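PDB 6IJ1: prenylcyclase from Actinoplanes teichomyceticus, which probably acts on prenyl chains as a cyclase or prenyltransferase, with a largely helical fold that recalls the alpha-alpha barrels of class II terpene cyclases. Local coordinates for residues A11-R16 against W274-Q279; A120-D125 against P134-A139; A168-P171 against H175-N178; W195-L200 against V236-H241; A255-E260 against A266-A271. One frame throughout, in Å; residues are numbered along the deposited sequence.

Contact 1: residues A11-R16 against W274-Q279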
# COMPACT_ATOMS: atom_id res chain seq x y z
N ALA A 11 -14.32 -12.60 -13.21
CA ALA A 11 -13.50 -12.32 -14.40
C ALA A 11 -13.98 -11.06 -15.12
O ALA A 11 -13.18 -10.25 -15.62
CB ALA A 11 -13.53 -13.54 -15.34
N SER A 12 -15.30 -10.89 -15.23
CA SER A 12 -15.82 -9.68 -15.84
C SER A 12 -15.48 -8.45 -14.99
O SER A 12 -15.15 -7.41 -15.54
CB SER A 12 -17.33 -9.79 -16.02
OG SER A 12 -17.80 -8.64 -16.72
N ALA A 13 -15.64 -8.56 -13.68
CA ALA A 13 -15.27 -7.43 -12.83
C ALA A 13 -13.83 -7.04 -13.04
O ALA A 13 -13.51 -5.86 -13.11
CB ALA A 13 -15.52 -7.78 -11.37
N VAL A 14 -12.92 -8.03 -13.11
CA VAL A 14 -11.51 -7.70 -13.30
C VAL A 14 -11.30 -7.00 -14.63
O VAL A 14 -10.57 -6.01 -14.72
CB VAL A 14 -10.65 -8.98 -13.16
CG1 VAL A 14 -9.22 -8.75 -13.61
CG2 VAL A 14 -10.64 -9.42 -11.72
N ARG A 15 -11.87 -7.56 -15.70
CA ARG A 15 -11.76 -6.92 -17.00
C ARG A 15 -12.25 -5.47 -16.99
O ARG A 15 -11.56 -4.58 -17.48
CB ARG A 15 -12.52 -7.73 -18.06
CG ARG A 15 -12.34 -7.16 -19.47
CD ARG A 15 -13.27 -7.85 -20.50
NE ARG A 15 -13.52 -9.25 -20.11
CZ ARG A 15 -14.68 -9.69 -19.62
NH1 ARG A 15 -15.70 -8.83 -19.47
NH2 ARG A 15 -14.83 -10.96 -19.27
N ARG A 16 -13.41 -5.23 -16.35
CA ARG A 16 -13.93 -3.86 -16.33
C ARG A 16 -13.07 -2.92 -15.47
O ARG A 16 -12.93 -1.74 -15.79
CB ARG A 16 -15.35 -3.87 -15.80
CG ARG A 16 -16.37 -4.43 -16.84
CD ARG A 16 -17.71 -4.76 -16.14
NE ARG A 16 -18.19 -3.55 -15.51
CZ ARG A 16 -19.02 -3.52 -14.47
NH1 ARG A 16 -19.53 -4.64 -13.95
NH2 ARG A 16 -19.36 -2.36 -13.95
N TRP A 274 -19.30 -9.58 -2.60
CA TRP A 274 -19.62 -8.20 -2.24
C TRP A 274 -18.89 -7.22 -3.16
O TRP A 274 -19.49 -6.28 -3.72
CB TRP A 274 -19.31 -7.90 -0.76
CG TRP A 274 -19.82 -6.54 -0.30
CD1 TRP A 274 -21.01 -6.30 0.31
CD2 TRP A 274 -19.16 -5.27 -0.48
NE1 TRP A 274 -21.13 -4.93 0.56
CE2 TRP A 274 -20.01 -4.30 0.06
CE3 TRP A 274 -17.94 -4.87 -1.05
CZ2 TRP A 274 -19.68 -2.94 0.06
CZ3 TRP A 274 -17.60 -3.51 -1.02
CH2 TRP A 274 -18.47 -2.57 -0.50
N LEU A 275 -17.58 -7.42 -3.37
CA LEU A 275 -16.85 -6.56 -4.30
C LEU A 275 -17.44 -6.60 -5.70
O LEU A 275 -17.58 -5.54 -6.33
CB LEU A 275 -15.34 -6.94 -4.33
CG LEU A 275 -14.66 -6.64 -3.02
CD1 LEU A 275 -13.31 -7.42 -2.90
CD2 LEU A 275 -14.44 -5.15 -2.82
N THR A 276 -17.79 -7.80 -6.20
CA THR A 276 -18.38 -7.86 -7.53
C THR A 276 -19.71 -7.10 -7.62
O THR A 276 -19.94 -6.34 -8.58
CB THR A 276 -18.53 -9.33 -7.91
OG1 THR A 276 -17.20 -9.91 -7.94
CG2 THR A 276 -19.06 -9.42 -9.27
N ARG A 277 -20.54 -7.22 -6.59
CA ARG A 277 -21.86 -6.59 -6.60
C ARG A 277 -21.73 -5.09 -6.47
O ARG A 277 -22.64 -4.35 -6.90
CB ARG A 277 -22.72 -7.09 -5.45
CG ARG A 277 -23.22 -8.50 -5.63
CD ARG A 277 -24.31 -8.86 -4.57
NE ARG A 277 -23.98 -8.55 -3.18
CZ ARG A 277 -23.25 -9.36 -2.39
NH1 ARG A 277 -22.83 -10.51 -2.84
NH2 ARG A 277 -23.03 -9.01 -1.13
N HIS A 278 -20.64 -4.59 -5.89
CA HIS A 278 -20.56 -3.15 -5.59
C HIS A 278 -19.64 -2.39 -6.55
O HIS A 278 -19.41 -1.18 -6.38
CB HIS A 278 -20.13 -2.93 -4.11
CG HIS A 278 -21.27 -3.16 -3.18
ND1 HIS A 278 -21.69 -4.41 -2.75
CD2 HIS A 278 -22.16 -2.28 -2.67
CE1 HIS A 278 -22.77 -4.27 -2.00
NE2 HIS A 278 -23.06 -2.98 -1.92
N GLN A 279 -19.14 -3.03 -7.59
CA GLN A 279 -18.38 -2.32 -8.58
C GLN A 279 -19.28 -1.28 -9.27
O GLN A 279 -20.46 -1.53 -9.56
CB GLN A 279 -17.87 -3.33 -9.62
CG GLN A 279 -16.91 -2.73 -10.63
CD GLN A 279 -16.34 -3.77 -11.57
OE1 GLN A 279 -16.95 -4.78 -11.78
NE2 GLN A 279 -15.17 -3.52 -12.09
O HOH W 1 -20.98 -2.72 -11.96
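The terminal amide of Q279 lies over one face of the R16 guanidinium, towards its rim, with OE1 3.4 Å from NH1 of R16. The two planes are tilted 31° apart, and the N-H direction is wrong for a hydrogen bond, so the oxygen rests above the flat cation as a polar overlap. Extended beyond CG, with CG anti to the backbone N (chi1 -173°), the Q279 chain spans the gap to helix 10-23. There NE2 donates to the backbone O of A13 (3.0 Å, 154° at the hydrogen). The same NE2 bonds to the backbone O of G283, and this double grip fixes the rotation of the amide and leaves OE1 against A13, 3.3 Å from its CB. T276, one helical turn back, only borders A13; its OG1 is bonded to the backbone O of A272. A water at the guanidinium edge, in its plane, accepts from NH2 of R16 at 2.6 Å and donates to the backbone O of Q279 at 2.7 Å. Q279, G283 and W285 are spaced as in the QW motif of triterpene cyclases, and the bonds are consistent with it: the side chain of Q279 touches W285, whose NE1 bonds to the backbone O of L275. Q279 thereby ties this helix to helix 10-23, the first of the modelled chain. The chemistry is a polar clasp around one amide: NE2 is held by two carbonyls, while the partial negative charge of OE1 probably favours the nearby arginine.

Contact 2: residues A120-D125 against P134-A139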
# COMPACT_ATOMS: atom_id res chain seq x y z
N ALA A 120 17.93 0.67 2.95
CA ALA A 120 18.68 0.31 4.16
C ALA A 120 18.86 1.50 5.12
O ALA A 120 18.91 1.28 6.34
CB ALA A 120 20.06 -0.23 3.75
N ARG A 121 18.98 2.74 4.59
CA ARG A 121 19.09 3.90 5.46
C ARG A 121 17.87 4.08 6.34
O ARG A 121 17.99 4.73 7.40
CB ARG A 121 19.31 5.15 4.61
CG ARG A 121 20.69 5.14 3.99
CD ARG A 121 20.88 6.34 3.07
NE ARG A 121 20.88 7.55 3.88
CZ ARG A 121 21.35 8.72 3.47
NH1 ARG A 121 21.31 9.77 4.28
NH2 ARG A 121 21.87 8.84 2.25
N HIS A 122 16.71 3.50 5.95
CA HIS A 122 15.46 3.71 6.71
C HIS A 122 15.22 2.61 7.71
O HIS A 122 14.23 2.63 8.44
CB HIS A 122 14.25 3.83 5.73
CG HIS A 122 14.31 5.03 4.87
ND1 HIS A 122 15.25 5.20 3.88
CD2 HIS A 122 13.55 6.16 4.89
CE1 HIS A 122 15.06 6.39 3.31
NE2 HIS A 122 14.01 6.98 3.89
N VAL A 123 16.15 1.65 7.85
CA VAL A 123 15.96 0.53 8.77
C VAL A 123 16.43 0.91 10.17
O VAL A 123 17.59 1.32 10.36
CB VAL A 123 16.71 -0.70 8.28
CG1 VAL A 123 16.61 -1.85 9.32
CG2 VAL A 123 16.16 -1.12 6.93
N HIS A 124 15.53 0.81 11.13
CA HIS A 124 15.80 1.12 12.53
C HIS A 124 16.38 -0.10 13.26
O HIS A 124 16.30 -1.27 12.81
CB HIS A 124 14.53 1.57 13.25
CG HIS A 124 14.22 3.04 13.08
ND1 HIS A 124 14.96 4.02 13.70
CD2 HIS A 124 13.22 3.68 12.43
CE1 HIS A 124 14.46 5.21 13.39
NE2 HIS A 124 13.42 5.03 12.61
N ASP A 125 16.90 0.18 14.45
CA ASP A 125 17.52 -0.88 15.21
C ASP A 125 16.52 -1.90 15.71
O ASP A 125 16.91 -3.04 16.01
CB ASP A 125 18.27 -0.28 16.41
CG ASP A 125 19.51 0.51 15.98
OD1 ASP A 125 19.98 0.35 14.81
OD2 ASP A 125 20.02 1.28 16.82
N PRO A 134 15.97 11.60 8.67
CA PRO A 134 16.15 13.05 8.88
C PRO A 134 17.16 13.66 7.91
O PRO A 134 16.92 14.74 7.36
CB PRO A 134 16.64 13.14 10.33
CG PRO A 134 16.18 11.90 10.96
CD PRO A 134 16.15 10.84 9.90
N ASP A 135 18.29 12.98 7.67
CA ASP A 135 19.31 13.64 6.86
C ASP A 135 18.85 13.79 5.42
O ASP A 135 19.00 14.87 4.83
CB ASP A 135 20.65 12.90 6.93
CG ASP A 135 20.48 11.41 6.93
OD1 ASP A 135 19.32 10.94 7.02
OD2 ASP A 135 21.50 10.70 6.85
N LEU A 136 18.24 12.74 4.84
CA LEU A 136 17.79 12.82 3.45
C LEU A 136 16.57 13.72 3.26
O LEU A 136 16.40 14.26 2.16
CB LEU A 136 17.46 11.42 2.89
CG LEU A 136 18.67 10.49 2.64
CD1 LEU A 136 18.23 9.07 2.19
CD2 LEU A 136 19.64 11.09 1.63
N ALA A 137 15.72 13.92 4.29
CA ALA A 137 14.52 14.72 4.17
C ALA A 137 14.74 16.12 4.66
O ALA A 137 13.79 16.92 4.62
CB ALA A 137 13.36 14.12 4.97
N LYS A 138 15.96 16.42 5.13
CA LYS A 138 16.22 17.67 5.87
C LYS A 138 15.79 18.91 5.10
O LYS A 138 15.19 19.83 5.66
CB LYS A 138 17.71 17.77 6.21
CG LYS A 138 18.03 18.43 7.57
CD LYS A 138 19.42 19.11 7.59
CE LYS A 138 19.60 20.06 8.79
NZ LYS A 138 19.37 19.36 10.12
N ALA A 139 16.15 18.96 3.82
CA ALA A 139 15.90 20.14 3.01
C ALA A 139 14.41 20.43 2.92
O ALA A 139 13.98 21.58 3.02
CB ALA A 139 16.50 19.94 1.61
O HOH W 2 20.57 8.29 6.39
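R121 and L136 face each other across an irregular helix-loop-helix connection, in which helix 112-121 runs out into a loop that leads round to helix 134-141. The R121 chain leaves its backbone with CG beside the N, then bends at chi3 (67°), which swings the guanidinium out to meet the start of the second helix. L136 reaches across from the facing side and lies over one guanidinium face, shifted towards the rim: its CG is 3.2 Å from NH1 of R121, and its CD2 equally close to NH2 of R121 at 3.2 Å, a tight fit of branched hydrocarbon on a flat cation. CD1 of L136 extends the overlap along the chain to NE and CD of R121, and also nears the H122 ring, whose ND1 is bonded to the backbone O of F118. D135 comes to the edge of the guanidinium instead. Its CG stands between the backbone N and the carbonyl carbon (chi1 39°), an orientation that lets OD1 accept weakly from the N of L136 while OD2 turns to the arginine. The salt bridge NH1 of R121 to OD2 of D135 is short, 2.7 Å, yet as a hydrogen bond it is weak and bent, with 126° at the hydrogen; the two flat groups are far from coplanar. A water in the guanidinium plane completes the junction, accepting from NE of R121 at 2.6 Å and donating to OD2 of D135, also at 2.6 Å.

Contact 3: residues A168-P171 against H175-N178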
# COMPACT_ATOMS: atom_id res chain seq x y z
N ALA A 168 12.35 -9.42 -2.07
CA ALA A 168 13.38 -10.43 -1.96
C ALA A 168 14.75 -9.81 -1.87
O ALA A 168 15.65 -10.41 -1.26
CB ALA A 168 13.34 -11.34 -3.18
N GLY A 169 14.93 -8.63 -2.44
CA GLY A 169 16.22 -7.98 -2.39
C GLY A 169 16.47 -7.09 -1.22
O GLY A 169 17.54 -6.45 -1.14
N LEU A 170 15.53 -6.98 -0.26
CA LEU A 170 15.69 -6.02 0.81
C LEU A 170 16.97 -6.28 1.61
O LEU A 170 17.19 -7.42 2.07
CB LEU A 170 14.47 -6.10 1.75
CG LEU A 170 14.43 -4.94 2.76
CD1 LEU A 170 14.06 -3.64 1.98
CD2 LEU A 170 13.41 -5.26 3.78
N PRO A 171 17.83 -5.29 1.80
CA PRO A 171 18.93 -5.46 2.77
C PRO A 171 18.43 -5.73 4.17
O PRO A 171 17.36 -5.28 4.59
CB PRO A 171 19.67 -4.12 2.70
CG PRO A 171 19.38 -3.58 1.35
CD PRO A 171 17.88 -3.96 1.14
N HIS A 175 16.44 -9.11 9.79
CA HIS A 175 16.25 -8.13 10.84
C HIS A 175 14.88 -7.44 10.70
O HIS A 175 14.17 -7.25 11.69
CB HIS A 175 17.41 -7.14 10.74
CG HIS A 175 17.31 -5.97 11.65
ND1 HIS A 175 17.43 -6.10 13.02
CD2 HIS A 175 17.17 -4.64 11.40
CE1 HIS A 175 17.35 -4.90 13.57
NE2 HIS A 175 17.19 -4.00 12.62
N VAL A 176 14.53 -7.08 9.47
CA VAL A 176 13.27 -6.38 9.21
C VAL A 176 12.09 -7.31 9.44
O VAL A 176 11.09 -6.93 10.07
CB VAL A 176 13.28 -5.80 7.79
CG1 VAL A 176 11.89 -5.20 7.45
CG2 VAL A 176 14.32 -4.68 7.65
N VAL A 177 12.17 -8.55 8.93
CA VAL A 177 11.09 -9.51 9.18
C VAL A 177 10.90 -9.72 10.69
O VAL A 177 9.76 -9.81 11.17
CB VAL A 177 11.39 -10.82 8.46
CG1 VAL A 177 10.49 -11.96 9.02
CG2 VAL A 177 11.21 -10.70 6.90
N ASN A 178 12.01 -9.84 11.46
CA ASN A 178 11.85 -10.03 12.90
C ASN A 178 11.14 -8.86 13.54
O ASN A 178 10.27 -9.06 14.40
CB ASN A 178 13.22 -10.27 13.59
CG ASN A 178 13.72 -11.66 13.30
OD1 ASN A 178 12.91 -12.54 13.00
ND2 ASN A 178 15.02 -11.87 13.38
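A chi1 of -169°, placing CG opposite the backbone N, and a chi2 of 72° carry the CD2 methyl of L170 to V176, whose own CG1 is anti to the backbone N (chi1 174°) and whose CG2 lies beside that N. CD2 of L170 lies over the triangle of CB, CG1 and CG2 of V176, 4.0 Å from each. The single methyl is thus centred on the valine head rather than leaning on one branch, and the two side chains stand roughly square to each other. P171 adds little: its carbonyl O stands 4.4 Å from CG2 of V176, at the margin of the contact. The pair joins the end region of the loop after helix 158-164 to the first turn of helix 173-182, across the bend where the chain enters that helix. Helix 112-121 lines the same region, with L119 against L170 and both W116 and A120 against P171, while V123 and V129 pack on V176. Upstream in the loop, the backbone N atoms of A168 and G169 are bonded to the two carboxylate oxygens of E102. No hydrogen bond spans the two segments. Their attraction is therefore dispersive and hydrophobic, a small buried meeting of aliphatic groups that fixes no direction as a polar bond would.

Contact 4: residues W195-L200 against V236-H241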
# COMPACT_ATOMS: atom_id res chain seq x y z
N TRP A 195 -2.49 4.73 7.60
CA TRP A 195 -3.77 4.25 7.08
C TRP A 195 -4.75 4.09 8.22
O TRP A 195 -4.40 3.63 9.30
CB TRP A 195 -3.62 2.90 6.33
CG TRP A 195 -2.68 3.08 5.18
CD1 TRP A 195 -1.31 2.84 5.19
CD2 TRP A 195 -3.00 3.50 3.83
NE1 TRP A 195 -0.78 3.12 3.94
CE2 TRP A 195 -1.79 3.51 3.09
CE3 TRP A 195 -4.19 3.89 3.19
CZ2 TRP A 195 -1.75 3.93 1.75
CZ3 TRP A 195 -4.14 4.28 1.86
CH2 TRP A 195 -2.94 4.29 1.14
N ILE A 196 -6.01 4.47 7.95
CA ILE A 196 -7.10 4.29 8.90
C ILE A 196 -7.41 2.81 9.14
O ILE A 196 -7.78 2.42 10.24
CB ILE A 196 -8.34 5.02 8.33
CG1 ILE A 196 -8.09 6.53 8.44
CG2 ILE A 196 -9.59 4.57 9.05
CD1 ILE A 196 -8.08 7.04 9.87
N ASP A 197 -7.28 1.99 8.11
CA ASP A 197 -7.72 0.60 8.14
C ASP A 197 -6.54 -0.31 8.45
O ASP A 197 -5.65 -0.42 7.62
CB ASP A 197 -8.33 0.21 6.79
CG ASP A 197 -9.52 1.08 6.41
OD1 ASP A 197 -10.47 1.21 7.23
OD2 ASP A 197 -9.53 1.63 5.29
N PRO A 198 -6.52 -1.00 9.59
CA PRO A 198 -5.44 -1.96 9.86
C PRO A 198 -5.46 -3.13 8.91
O PRO A 198 -4.46 -3.87 8.84
CB PRO A 198 -5.70 -2.40 11.30
CG PRO A 198 -7.19 -2.23 11.47
CD PRO A 198 -7.48 -0.93 10.69
N GLU A 199 -6.56 -3.32 8.15
CA GLU A 199 -6.51 -4.31 7.09
C GLU A 199 -5.37 -4.05 6.11
O GLU A 199 -4.89 -5.00 5.48
CB GLU A 199 -7.84 -4.32 6.32
CG GLU A 199 -9.07 -4.83 7.15
CD GLU A 199 -9.66 -3.80 8.10
OE1 GLU A 199 -9.16 -2.67 8.24
OE2 GLU A 199 -10.65 -4.19 8.78
N LEU A 200 -4.96 -2.79 5.89
CA LEU A 200 -3.90 -2.53 4.93
C LEU A 200 -2.58 -3.07 5.43
O LEU A 200 -1.95 -3.86 4.69
CB LEU A 200 -3.87 -1.02 4.67
CG LEU A 200 -2.78 -0.45 3.74
CD1 LEU A 200 -1.28 -0.45 4.36
CD2 LEU A 200 -2.81 -1.12 2.38
N VAL A 236 -16.47 -5.58 4.78
CA VAL A 236 -15.89 -5.03 5.99
C VAL A 236 -16.41 -3.61 6.12
O VAL A 236 -16.10 -2.78 5.27
CB VAL A 236 -14.35 -5.04 5.91
CG1 VAL A 236 -13.76 -4.38 7.14
CG2 VAL A 236 -13.89 -6.52 5.77
N THR A 237 -17.26 -3.35 7.10
CA THR A 237 -17.78 -1.99 7.29
C THR A 237 -16.86 -1.20 8.21
O THR A 237 -16.15 -1.76 9.07
CB THR A 237 -19.19 -2.05 7.90
OG1 THR A 237 -19.10 -2.65 9.21
CG2 THR A 237 -20.12 -2.82 7.00
N THR A 238 -16.82 0.11 7.99
CA THR A 238 -15.94 0.99 8.80
C THR A 238 -16.69 2.27 9.19
O THR A 238 -17.77 2.49 8.70
CB THR A 238 -14.65 1.34 8.05
OG1 THR A 238 -14.95 2.24 6.99
CG2 THR A 238 -13.95 0.12 7.49
N HIS A 239 -16.12 3.06 10.08
CA HIS A 239 -16.77 4.33 10.47
C HIS A 239 -16.94 5.24 9.23
O HIS A 239 -18.01 5.82 9.07
CB HIS A 239 -15.93 5.00 11.55
CG HIS A 239 -16.31 6.41 11.85
ND1 HIS A 239 -17.48 6.73 12.50
CD2 HIS A 239 -15.69 7.57 11.60
CE1 HIS A 239 -17.56 8.03 12.63
NE2 HIS A 239 -16.48 8.57 12.09
N LEU A 240 -15.91 5.33 8.39
CA LEU A 240 -16.00 6.25 7.22
C LEU A 240 -16.78 5.61 6.07
O LEU A 240 -17.20 6.35 5.20
CB LEU A 240 -14.59 6.62 6.78
CG LEU A 240 -13.79 7.42 7.81
CD1 LEU A 240 -12.40 7.70 7.28
CD2 LEU A 240 -14.51 8.71 8.15
N HIS A 241 -16.89 4.29 6.05
CA HIS A 241 -17.65 3.58 4.99
C HIS A 241 -18.61 2.60 5.65
O HIS A 241 -18.37 1.40 5.59
CB HIS A 241 -16.70 2.88 4.01
CG HIS A 241 -15.84 3.85 3.29
ND1 HIS A 241 -16.27 4.53 2.19
CD2 HIS A 241 -14.60 4.30 3.55
CE1 HIS A 241 -15.32 5.34 1.79
NE2 HIS A 241 -14.29 5.23 2.61
O HOH W 3 -12.32 3.12 6.56
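V236 begins the segment 236-241, part of the loop between helices 216-229 and 246-256, and its CG1 meets OE2 of E199 at 3.5 Å, the two side chains pointing at one another; further on, the loop folds back in an ST motif at T238. In this mainly helical fold, which recalls terpene cyclases and is probably related to them, the contact joins that loop to the start of helix 198-209. The E199 chain bends at chi2 (79°), bringing its carboxylate round to the valine methyl. OE2 is not left to hydrocarbon alone, because it forms a salt bridge with R229, and V236 also touches R229, so the valine packs beside the ion pair. Two residues along, T238 turns its CG2 to OD1 of D197, 3.7 Å away, its side chain lying nearly perpendicular to the aspartate. Its OG1 sits in the position between the backbone N and the carbonyl carbon (chi1 72°), from where it accepts from the backbone N of H241 at 3.0 Å. The backbone N of T238 in turn bonds to the O of H241, which closes the small loop on itself. The CB of L240 points to the other segment, and its side chain stops short of close contact with I196; both lie against I320 of strand 319-321. H241 ends the segment with its ring edge turned to a water that lies in the ring plane. This water links the two segments where no direct hydrogen bond does: it donates to OD1 of D197 at 2.7 Å and lies 2.8 Å from OG1 of T238.

Contact 5: residues A255-E260 against A266-A271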
# COMPACT_ATOMS: atom_id res chain seq x y z
N ALA A 255 -5.86 -10.95 3.35
CA ALA A 255 -5.27 -11.47 4.58
C ALA A 255 -5.81 -12.88 4.88
O ALA A 255 -5.04 -13.78 5.31
CB ALA A 255 -5.51 -10.49 5.73
N VAL A 256 -7.10 -13.10 4.63
CA VAL A 256 -7.64 -14.44 4.87
C VAL A 256 -6.93 -15.45 4.00
O VAL A 256 -6.67 -16.59 4.42
CB VAL A 256 -9.15 -14.43 4.59
CG1 VAL A 256 -9.68 -15.90 4.73
CG2 VAL A 256 -9.86 -13.62 5.60
N ALA A 257 -6.65 -15.07 2.75
CA ALA A 257 -6.07 -15.97 1.77
C ALA A 257 -4.65 -16.40 2.15
O ALA A 257 -4.15 -17.36 1.52
CB ALA A 257 -6.09 -15.31 0.38
N GLN A 258 -4.06 -15.83 3.20
CA GLN A 258 -2.75 -16.32 3.66
C GLN A 258 -2.83 -17.26 4.84
O GLN A 258 -1.78 -17.63 5.41
CB GLN A 258 -1.80 -15.15 3.95
CG GLN A 258 -1.41 -14.36 2.66
CD GLN A 258 -0.79 -15.12 1.48
OE1 GLN A 258 -0.06 -16.05 1.66
NE2 GLN A 258 -1.11 -14.69 0.26
N GLY A 259 -4.03 -17.74 5.17
CA GLY A 259 -4.17 -18.89 6.05
C GLY A 259 -3.74 -20.17 5.38
O GLY A 259 -3.32 -20.24 4.23
N GLU A 260 -3.91 -21.23 6.18
CA GLU A 260 -3.59 -22.58 5.73
C GLU A 260 -4.55 -23.04 4.62
O GLU A 260 -5.56 -22.40 4.35
CB GLU A 260 -3.61 -23.53 6.94
CG GLU A 260 -5.05 -23.82 7.49
CD GLU A 260 -5.46 -22.89 8.62
OE1 GLU A 260 -5.00 -21.71 8.73
OE2 GLU A 260 -6.27 -23.35 9.48
N ALA A 266 -15.22 -19.63 2.80
CA ALA A 266 -16.53 -18.95 2.81
C ALA A 266 -16.36 -17.43 2.82
O ALA A 266 -17.02 -16.76 2.06
CB ALA A 266 -17.32 -19.41 4.00
N GLN A 267 -15.49 -16.93 3.70
CA GLN A 267 -15.30 -15.47 3.83
C GLN A 267 -14.71 -14.89 2.54
O GLN A 267 -15.11 -13.81 2.13
CB GLN A 267 -14.44 -15.19 5.06
CG GLN A 267 -15.16 -15.47 6.37
CD GLN A 267 -15.03 -16.89 6.86
OE1 GLN A 267 -14.58 -17.78 6.16
NE2 GLN A 267 -15.42 -17.09 8.10
N ILE A 268 -13.78 -15.60 1.93
CA ILE A 268 -13.16 -15.11 0.67
C ILE A 268 -14.23 -15.06 -0.42
O ILE A 268 -14.31 -14.06 -1.11
CB ILE A 268 -11.95 -15.97 0.29
CG1 ILE A 268 -10.79 -15.76 1.26
CG2 ILE A 268 -11.53 -15.72 -1.15
CD1 ILE A 268 -9.68 -16.76 1.10
N ARG A 269 -15.04 -16.11 -0.55
CA ARG A 269 -16.09 -16.10 -1.60
C ARG A 269 -17.10 -14.98 -1.31
O ARG A 269 -17.53 -14.31 -2.26
CB ARG A 269 -16.72 -17.48 -1.75
CG ARG A 269 -15.83 -18.48 -2.48
CD ARG A 269 -16.44 -19.85 -2.74
NE ARG A 269 -16.53 -20.69 -1.56
CZ ARG A 269 -17.62 -20.80 -0.85
NH1 ARG A 269 -18.71 -20.18 -1.26
NH2 ARG A 269 -17.64 -21.52 0.26
N ALA A 270 -17.46 -14.80 -0.05
CA ALA A 270 -18.44 -13.75 0.32
C ALA A 270 -17.87 -12.36 0.02
O ALA A 270 -18.61 -11.54 -0.54
CB ALA A 270 -18.84 -13.89 1.76
N ALA A 271 -16.62 -12.12 0.39
CA ALA A 271 -16.00 -10.80 0.15
C ALA A 271 -15.86 -10.55 -1.35
O ALA A 271 -16.11 -9.44 -1.79
CB ALA A 271 -14.67 -10.71 0.86
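I268 reaches from helix 265-278 to V256 and A257, where helix 246-256 gives way to a turn. Its CB bond points to the other segment, and the side chain divides there: CG1 lies beside the backbone N, anti to the carbonyl carbon (chi1 -70°), while CG2 is anti to the N. CG1 carries the approach, 3.6 Å from CG1 of V256 and 3.9 Å from CB of V256. Since the chain runs on extended at chi2 (169°), the terminal CD1 passes further along the same valine, 3.7 Å from its CG1, and ends on A257. There CD1 of I268 rests 3.8 Å from CA and 3.9 Å from CB of the alanine, meeting backbone and methyl alike. The side chains of V256 and I268 run antiparallel, side by side. V256 and A257 are the first two residues of a type I beta turn, closed by the bond from G259 N to V256 O (3.0 Å), which leads the chain away from I268. No polar bond crosses between the segments; the direct contacts across them are between aliphatic groups. I268 also touches L253, one turn earlier on helix 246-256, and A271 continues the interface against L253 and T249. V256 also touches A226 and A227 of helix 216-229, with I230 and F263 beside it, which places it where three successive helices of the fold come together.

Overall arrangement
Along the chain, contact 1 spans the other four, joining helix 10-23 to the end of helix 265-278. Within that span contacts 2, 3, 4 and 5 follow in series, each tying parts closer in sequence. Contacts 2 and 3 are neighbours, their centres 17 Å apart, and they touch through H175, whose NE2 probably bonds to the O of H124. Contacts 1 and 5 share helix 265-278, with centres also 17 Å apart, and contact 4 lies about as far from contact 5. Contacts 1 and 2 stand on opposite sides of the chain's centre, with their centres 41 Å apart. Together they link helices around the fold, and contact 1 brings residues about 260 positions apart side by side, next to helix 327-341.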